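Long-range contact in long form salivary protein D7L (Phlebotomus duboscqi, PDB 6MT7), which binds and sequesters cysteinyl leukotrienes and a thromboxane A2 analogue, blunting the host response and thromboxane-dependent platelet aggregation during sand fly blood feeding: residues Thr133-Cys144 / Ala159-Leu167. Numbering follows the deposited sequence.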
ATOM      1  N   THR A 133      -5.215   8.530  12.629  1.00 14.13           N
ATOM      2  CA  THR A 133      -5.205   7.521  11.573  1.00  8.99           C
ATOM      3  C   THR A 133      -6.161   6.401  11.956  1.00 10.01           C
ATOM      4  O   THR A 133      -6.238   6.020  13.131  1.00 11.79           O
ATOM      5  CB  THR A 133      -3.786   6.958  11.372  1.00 13.29           C
ATOM      6  OG1 THR A 133      -2.917   8.000  10.923  1.00 13.24           O
ATOM      7  CG2 THR A 133      -3.769   5.826  10.353  1.00 14.78           C
ATOM      8  N   LYS A 134      -6.884   5.874  10.964  1.00 12.04           N
ATOM      9  CA  LYS A 134      -7.855   4.808  11.173  1.00  9.24           C
ATOM     10  C   LYS A 134      -7.245   3.665  11.991  1.00 16.08           C
ATOM     11  O   LYS A 134      -6.254   3.056  11.555  1.00 12.41           O
ATOM     12  CB  LYS A 134      -8.363   4.262   9.837  1.00  6.74           C
ATOM     13  CG  LYS A 134      -9.403   3.165  10.002  1.00 11.89           C
ATOM     14  CD  LYS A 134      -9.573   2.340   8.735  1.00 11.51           C
ATOM     15  CE  LYS A 134      -8.511   1.254   8.643  1.00  8.83           C
ATOM     16  NZ  LYS A 134      -8.748   0.186   9.674  1.00 10.67           N
ATOM     17  N   PRO A 135      -7.799   3.348  13.156  1.00 12.35           N
ATOM     18  CA  PRO A 135      -7.231   2.263  13.961  1.00 13.03           C
ATOM     19  C   PRO A 135      -7.498   0.907  13.336  1.00 14.69           C
ATOM     20  O   PRO A 135      -8.462   0.711  12.585  1.00 12.06           O
ATOM     21  CB  PRO A 135      -7.947   2.401  15.312  1.00 20.12           C
ATOM     22  CG  PRO A 135      -9.202   3.126  15.012  1.00 23.35           C
ATOM     23  CD  PRO A 135      -8.938   4.010  13.821  1.00 16.69           C
ATOM     24  N   LYS A 136      -6.603  -0.032  13.633  1.00 15.35           N
ATOM     25  CA  LYS A 136      -6.887  -1.430  13.360  1.00 14.16           C
ATOM     26  C   LYS A 136      -8.156  -1.847  14.085  1.00 20.67           C
ATOM     27  O   LYS A 136      -8.357  -1.515  15.259  1.00 19.36           O
ATOM     28  CB  LYS A 136      -5.723  -2.307  13.809  1.00 19.10           C
ATOM     29  CG  LYS A 136      -4.502  -2.247  12.911  1.00 24.96           C
ATOM     30  CD  LYS A 136      -3.544  -3.357  13.300  1.00 26.62           C
ATOM     31  CE  LYS A 136      -2.278  -3.312  12.489  1.00 25.04           C
ATOM     32  NZ  LYS A 136      -1.388  -4.442  12.880  1.00 31.59           N
ATOM     33  N   GLY A 137      -9.015  -2.576  13.376  1.00 14.39           N
ATOM     34  CA  GLY A 137     -10.270  -3.051  13.911  1.00 15.15           C
ATOM     35  C   GLY A 137     -11.454  -2.172  13.588  1.00 13.90           C
ATOM     36  O   GLY A 137     -12.594  -2.570  13.859  1.00 15.71           O
ATOM     37  N   THR A 138     -11.217  -0.997  13.015  1.00 15.24           N
ATOM     38  CA  THR A 138     -12.259  -0.025  12.715  1.00 12.58           C
ATOM     39  C   THR A 138     -12.452   0.074  11.206  1.00 12.91           C
ATOM     40  O   THR A 138     -11.475   0.117  10.451  1.00 11.11           O
ATOM     41  CB  THR A 138     -11.893   1.343  13.290  1.00 15.72           C
ATOM     42  OG1 THR A 138     -11.871   1.260  14.724  1.00 19.07           O
ATOM     43  CG2 THR A 138     -12.902   2.411  12.867  1.00 13.03           C
ATOM     44  N   LYS A 139     -13.712   0.111  10.775  1.00 11.75           N
ATOM     45  CA  LYS A 139     -14.010   0.235   9.354  1.00 15.11           C
ATOM     46  C   LYS A 139     -13.727   1.647   8.857  1.00 10.29           C
ATOM     47  O   LYS A 139     -13.867   2.633   9.586  1.00 12.56           O
ATOM     48  CB  LYS A 139     -15.471  -0.117   9.073  1.00 14.11           C
ATOM     49  CG  LYS A 139     -15.800  -1.580   9.283  1.00 19.12           C
ATOM     50  CD  LYS A 139     -17.000  -2.015   8.450  1.00 29.18           C
ATOM     51  CE  LYS A 139     -18.230  -1.194   8.769  1.00 38.00           C
ATOM     52  NZ  LYS A 139     -19.440  -1.744   8.086  1.00 38.94           N
ATOM     53  N   ILE A 140     -13.334   1.734   7.582  1.00 10.51           N
ATOM     54  CA  ILE A 140     -13.123   3.028   6.943  1.00  7.26           C
ATOM     55  C   ILE A 140     -14.366   3.902   7.073  1.00  8.01           C
ATOM     56  O   ILE A 140     -14.276   5.083   7.427  1.00 11.54           O
ATOM     57  CB  ILE A 140     -12.727   2.827   5.468  1.00  7.15           C
ATOM     58  CG1 ILE A 140     -11.287   2.311   5.397  1.00  8.89           C
ATOM     59  CG2 ILE A 140     -12.898   4.128   4.691  1.00  9.34           C
ATOM     60  CD1 ILE A 140     -10.879   1.771   4.047  1.00  6.84           C
ATOM     61  N   SER A 141     -15.545   3.336   6.798  1.00 11.03           N
ATOM     62  CA  SER A 141     -16.756   4.154   6.861  1.00 11.49           C
ATOM     63  C   SER A 141     -16.954   4.723   8.259  1.00 15.02           C
ATOM     64  O   SER A 141     -17.257   5.911   8.417  1.00 14.05           O
ATOM     65  CB  SER A 141     -17.996   3.351   6.450  1.00 13.47           C
ATOM     66  OG  SER A 141     -18.115   2.129   7.158  1.00 14.75           O
ATOM     67  N   ASP A 142     -16.762   3.898   9.288  1.00 14.36           N
ATOM     68  CA  ASP A 142     -16.991   4.367  10.652  1.00 14.84           C
ATOM     69  C   ASP A 142     -15.964   5.416  11.060  1.00 17.17           C
ATOM     70  O   ASP A 142     -16.307   6.398  11.732  1.00 17.27           O
ATOM     71  CB  ASP A 142     -16.989   3.176  11.612  1.00 15.28           C
ATOM     72  CG  ASP A 142     -18.195   2.278  11.411  1.00 23.57           C
ATOM     73  OD1 ASP A 142     -19.296   2.822  11.169  1.00 27.21           O
ATOM     74  OD2 ASP A 142     -18.052   1.037  11.482  1.00 22.92           O
ATOM     75  N   PHE A 143     -14.707   5.249  10.639  1.00 14.45           N
ATOM     76  CA  PHE A 143     -13.679   6.224  10.987  1.00 11.25           C
ATOM     77  C   PHE A 143     -13.881   7.526  10.227  1.00 12.30           C
ATOM     78  O   PHE A 143     -13.775   8.620  10.799  1.00 11.19           O
ATOM     79  CB  PHE A 143     -12.286   5.660  10.697  1.00  9.55           C
ATOM     80  CG  PHE A 143     -11.171   6.627  10.998  1.00 11.17           C
ATOM     81  CD1 PHE A 143     -10.735   6.815  12.306  1.00 16.68           C
ATOM     82  CD2 PHE A 143     -10.573   7.359   9.987  1.00  9.56           C
ATOM     83  CE1 PHE A 143      -9.716   7.710  12.599  1.00 12.11           C
ATOM     84  CE2 PHE A 143      -9.551   8.260  10.267  1.00 13.17           C
ATOM     85  CZ  PHE A 143      -9.120   8.433  11.579  1.00 13.18           C
ATOM     86  N   CYS A 144     -14.122   7.425   8.917  1.00 11.10           N
ATOM     87  CA  CYS A 144     -14.244   8.613   8.092  1.00  7.35           C
ATOM     88  C   CYS A 144     -15.560   9.349   8.327  1.00 11.24           C
ATOM     89  O   CYS A 144     -15.633  10.553   8.063  1.00 14.39           O
ATOM     90  CB  CYS A 144     -14.089   8.226   6.623  1.00  9.36           C
ATOM     91  SG  CYS A 144     -12.397   7.733   6.244  1.00 12.49           S
ATOM     92  N   ALA A 159     -13.722  12.517   1.066  1.00 13.82           N
ATOM     93  CA  ALA A 159     -12.304  12.863   1.085  1.00 16.29           C
ATOM     94  C   ALA A 159     -11.493  11.863   1.896  1.00 20.78           C
ATOM     95  O   ALA A 159     -10.393  11.465   1.491  1.00 16.46           O
ATOM     96  CB  ALA A 159     -12.119  14.269   1.644  1.00 20.81           C
ATOM     97  N   CYS A 160     -12.015  11.461   3.049  1.00 15.38           N
ATOM     98  CA  CYS A 160     -11.324  10.517   3.913  1.00 12.78           C
ATOM     99  C   CYS A 160     -11.415   9.106   3.345  1.00 11.69           C
ATOM    100  O   CYS A 160     -10.407   8.396   3.263  1.00 12.36           O
ATOM    101  CB  CYS A 160     -11.928  10.606   5.323  1.00 12.66           C
ATOM    102  SG  CYS A 160     -11.328   9.432   6.564  1.00 14.20           S
ATOM    103  N   SER A 161     -12.619   8.699   2.926  1.00  7.19           N
ATOM    104  CA  SER A 161     -12.824   7.342   2.427  1.00  9.73           C
ATOM    105  C   SER A 161     -11.955   7.064   1.210  1.00 13.04           C
ATOM    106  O   SER A 161     -11.376   5.977   1.083  1.00  9.62           O
ATOM    107  CB  SER A 161     -14.296   7.130   2.072  1.00 15.69           C
ATOM    108  OG  SER A 161     -15.071   6.908   3.234  1.00 19.05           O
ATOM    109  N   ALA A 162     -11.845   8.039   0.304  1.00 12.42           N
ATOM    110  CA  ALA A 162     -11.034   7.825  -0.894  1.00 14.49           C
ATOM    111  C   ALA A 162      -9.573   7.597  -0.542  1.00 12.82           C
ATOM    112  O   ALA A 162      -8.879   6.820  -1.213  1.00  8.37           O
ATOM    113  CB  ALA A 162     -11.173   9.010  -1.848  1.00 13.97           C
ATOM    114  N   TYR A 163      -9.081   8.276   0.500  1.00  9.91           N
ATOM    115  CA  TYR A 163      -7.708   8.040   0.934  1.00 10.80           C
ATOM    116  C   TYR A 163      -7.544   6.617   1.474  1.00  9.46           C
ATOM    117  O   TYR A 163      -6.619   5.895   1.082  1.00  6.70           O
ATOM    118  CB  TYR A 163      -7.283   9.074   1.991  1.00  9.92           C
ATOM    119  CG  TYR A 163      -5.955   8.687   2.598  1.00 11.83           C
ATOM    120  CD1 TYR A 163      -4.769   8.949   1.929  1.00 14.38           C
ATOM    121  CD2 TYR A 163      -5.891   7.998   3.811  1.00 11.02           C
ATOM    122  CE1 TYR A 163      -3.555   8.549   2.447  1.00 13.98           C
ATOM    123  CE2 TYR A 163      -4.681   7.582   4.331  1.00 12.69           C
ATOM    124  CZ  TYR A 163      -3.515   7.865   3.648  1.00 12.98           C
ATOM    125  OH  TYR A 163      -2.300   7.466   4.159  1.00 15.59           O
ATOM    126  N   TYR A 164      -8.439   6.179   2.363  1.00  7.27           N
ATOM    127  CA  TYR A 164      -8.221   4.875   2.981  1.00  8.59           C
ATOM    128  C   TYR A 164      -8.508   3.723   2.025  1.00  6.52           C
ATOM    129  O   TYR A 164      -7.940   2.635   2.187  1.00  6.93           O
ATOM    130  CB  TYR A 164      -9.048   4.759   4.265  1.00  6.58           C
ATOM    131  CG  TYR A 164      -8.342   5.465   5.394  1.00  7.01           C
ATOM    132  CD1 TYR A 164      -7.237   4.893   6.012  1.00  8.37           C
ATOM    133  CD2 TYR A 164      -8.733   6.729   5.793  1.00  9.01           C
ATOM    134  CE1 TYR A 164      -6.565   5.547   7.036  1.00 10.91           C
ATOM    135  CE2 TYR A 164      -8.063   7.395   6.807  1.00  8.57           C
ATOM    136  CZ  TYR A 164      -6.980   6.801   7.422  1.00 13.14           C
ATOM    137  OH  TYR A 164      -6.316   7.465   8.432  1.00 11.16           O
ATOM    138  N   TYR A 165      -9.362   3.934   1.024  1.00  6.65           N
ATOM    139  CA  TYR A 165      -9.482   2.966  -0.064  1.00  6.67           C
ATOM    140  C   TYR A 165      -8.292   3.013  -1.016  1.00  6.55           C
ATOM    141  O   TYR A 165      -8.211   2.173  -1.915  1.00  7.02           O
ATOM    142  CB  TYR A 165     -10.748   3.213  -0.875  1.00  8.83           C
ATOM    143  CG  TYR A 165     -12.041   3.017  -0.128  1.00  7.08           C
ATOM    144  CD1 TYR A 165     -12.178   2.031   0.842  1.00  9.64           C
ATOM    145  CD2 TYR A 165     -13.139   3.816  -0.417  1.00 14.82           C
ATOM    146  CE1 TYR A 165     -13.398   1.855   1.519  1.00 11.15           C
ATOM    147  CE2 TYR A 165     -14.348   3.655   0.249  1.00 15.28           C
ATOM    148  CZ  TYR A 165     -14.471   2.681   1.210  1.00 12.63           C
ATOM    149  OH  TYR A 165     -15.687   2.541   1.857  1.00 14.54           O
ATOM    150  N   ARG A 166      -7.378   3.970  -0.829  1.00  6.47           N
ATOM    151  CA  ARG A 166      -6.222   4.170  -1.703  1.00  6.57           C
ATOM    152  C   ARG A 166      -6.653   4.402  -3.147  1.00  6.54           C
ATOM    153  O   ARG A 166      -6.036   3.910  -4.098  1.00  6.63           O
ATOM    154  CB  ARG A 166      -5.212   3.024  -1.594  1.00  7.23           C
ATOM    155  CG  ARG A 166      -4.145   3.273  -0.512  1.00  6.14           C
ATOM    156  CD  ARG A 166      -4.756   3.171   0.891  1.00  6.16           C
ATOM    157  NE  ARG A 166      -3.770   3.378   1.954  1.00  6.09           N
ATOM    158  CZ  ARG A 166      -4.028   3.219   3.253  1.00  7.96           C
ATOM    159  NH1 ARG A 166      -5.241   2.857   3.663  1.00  6.20           N
ATOM    160  NH2 ARG A 166      -3.070   3.405   4.153  1.00  6.90           N
ATOM    161  N   LEU A 167      -7.719   5.186  -3.315  1.00  6.73           N
ATOM    162  CA  LEU A 167      -7.996   5.773  -4.618  1.00  8.73           C
ATOM    163  C   LEU A 167      -7.112   6.990  -4.863  1.00  8.32           C
ATOM    164  O   LEU A 167      -6.738   7.260  -6.010  1.00  8.04           O
ATOM    165  CB  LEU A 167      -9.472   6.162  -4.725  1.00  7.17           C
ATOM    166  CG  LEU A 167     -10.448   5.027  -4.397  1.00  7.20           C
ATOM    167  CD1 LEU A 167     -11.896   5.500  -4.497  1.00  8.73           C
ATOM    168  CD2 LEU A 167     -10.199   3.840  -5.304  1.00  7.17           C
TER
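Tyr164 is the bump of this contact, and the hollow that receives it is moulded by Lys134, Ile140, Phe143 and Cys144. Its ring projects from helix 159-164 into the bend between the loop at Thr133-Lys134 and helix 140-144, CB of Lys134 lying over one face, 4.0 Å from the centroid of the Tyr164 ring. CD2, at the edge of the Tyr163 ring, lies over the centre of the opposite face, so the phenol is held between a methylene and a ring edge. Phe143 lines the wall beside CE2 and OH, its plane turned 79° from that of Tyr164. At the far end of the ring the hydroxyl is fixed by the backbone: Lys134 N donates to Tyr164 OH over 3.0 Å in a nearly straight bond, while CG2 of Thr133 borders the ring edge.

Cross-linking by disulfides is a hallmark of the odorant-binding protein (PBP/GOBP) fold to which D7 proteins belong, and here Cys144 and Cys160 join two helices that run at 140° to each other. Their bond packs into the same surface, with Cys144 SG 3.8 Å from CD2 of Tyr164 and Cys160 SG approaching the Phe143 ring obliquely, 4.1 Å from CD2 of Phe143. Across the link CB of Cys144 stands 3.5 Å from CB of Cys160, tighter than ordinary carbon packing.

A second bump points the other way. Ile140 fits into the notch between Tyr164 and Tyr165: with CG1 beside its own backbone N (chi1 -73°), CD1 wedges between CB of Tyr164 and the Tyr165 ring, 3.5 Å from CD1 of the latter. The CG2 branch rests near Ser161, whose hydroxyl is hydrogen-bonded to Glu150. Tyr165 is packed in turn by Leu221 and Leu224 of helix 220-227 and Tyr210 of helix 203-216.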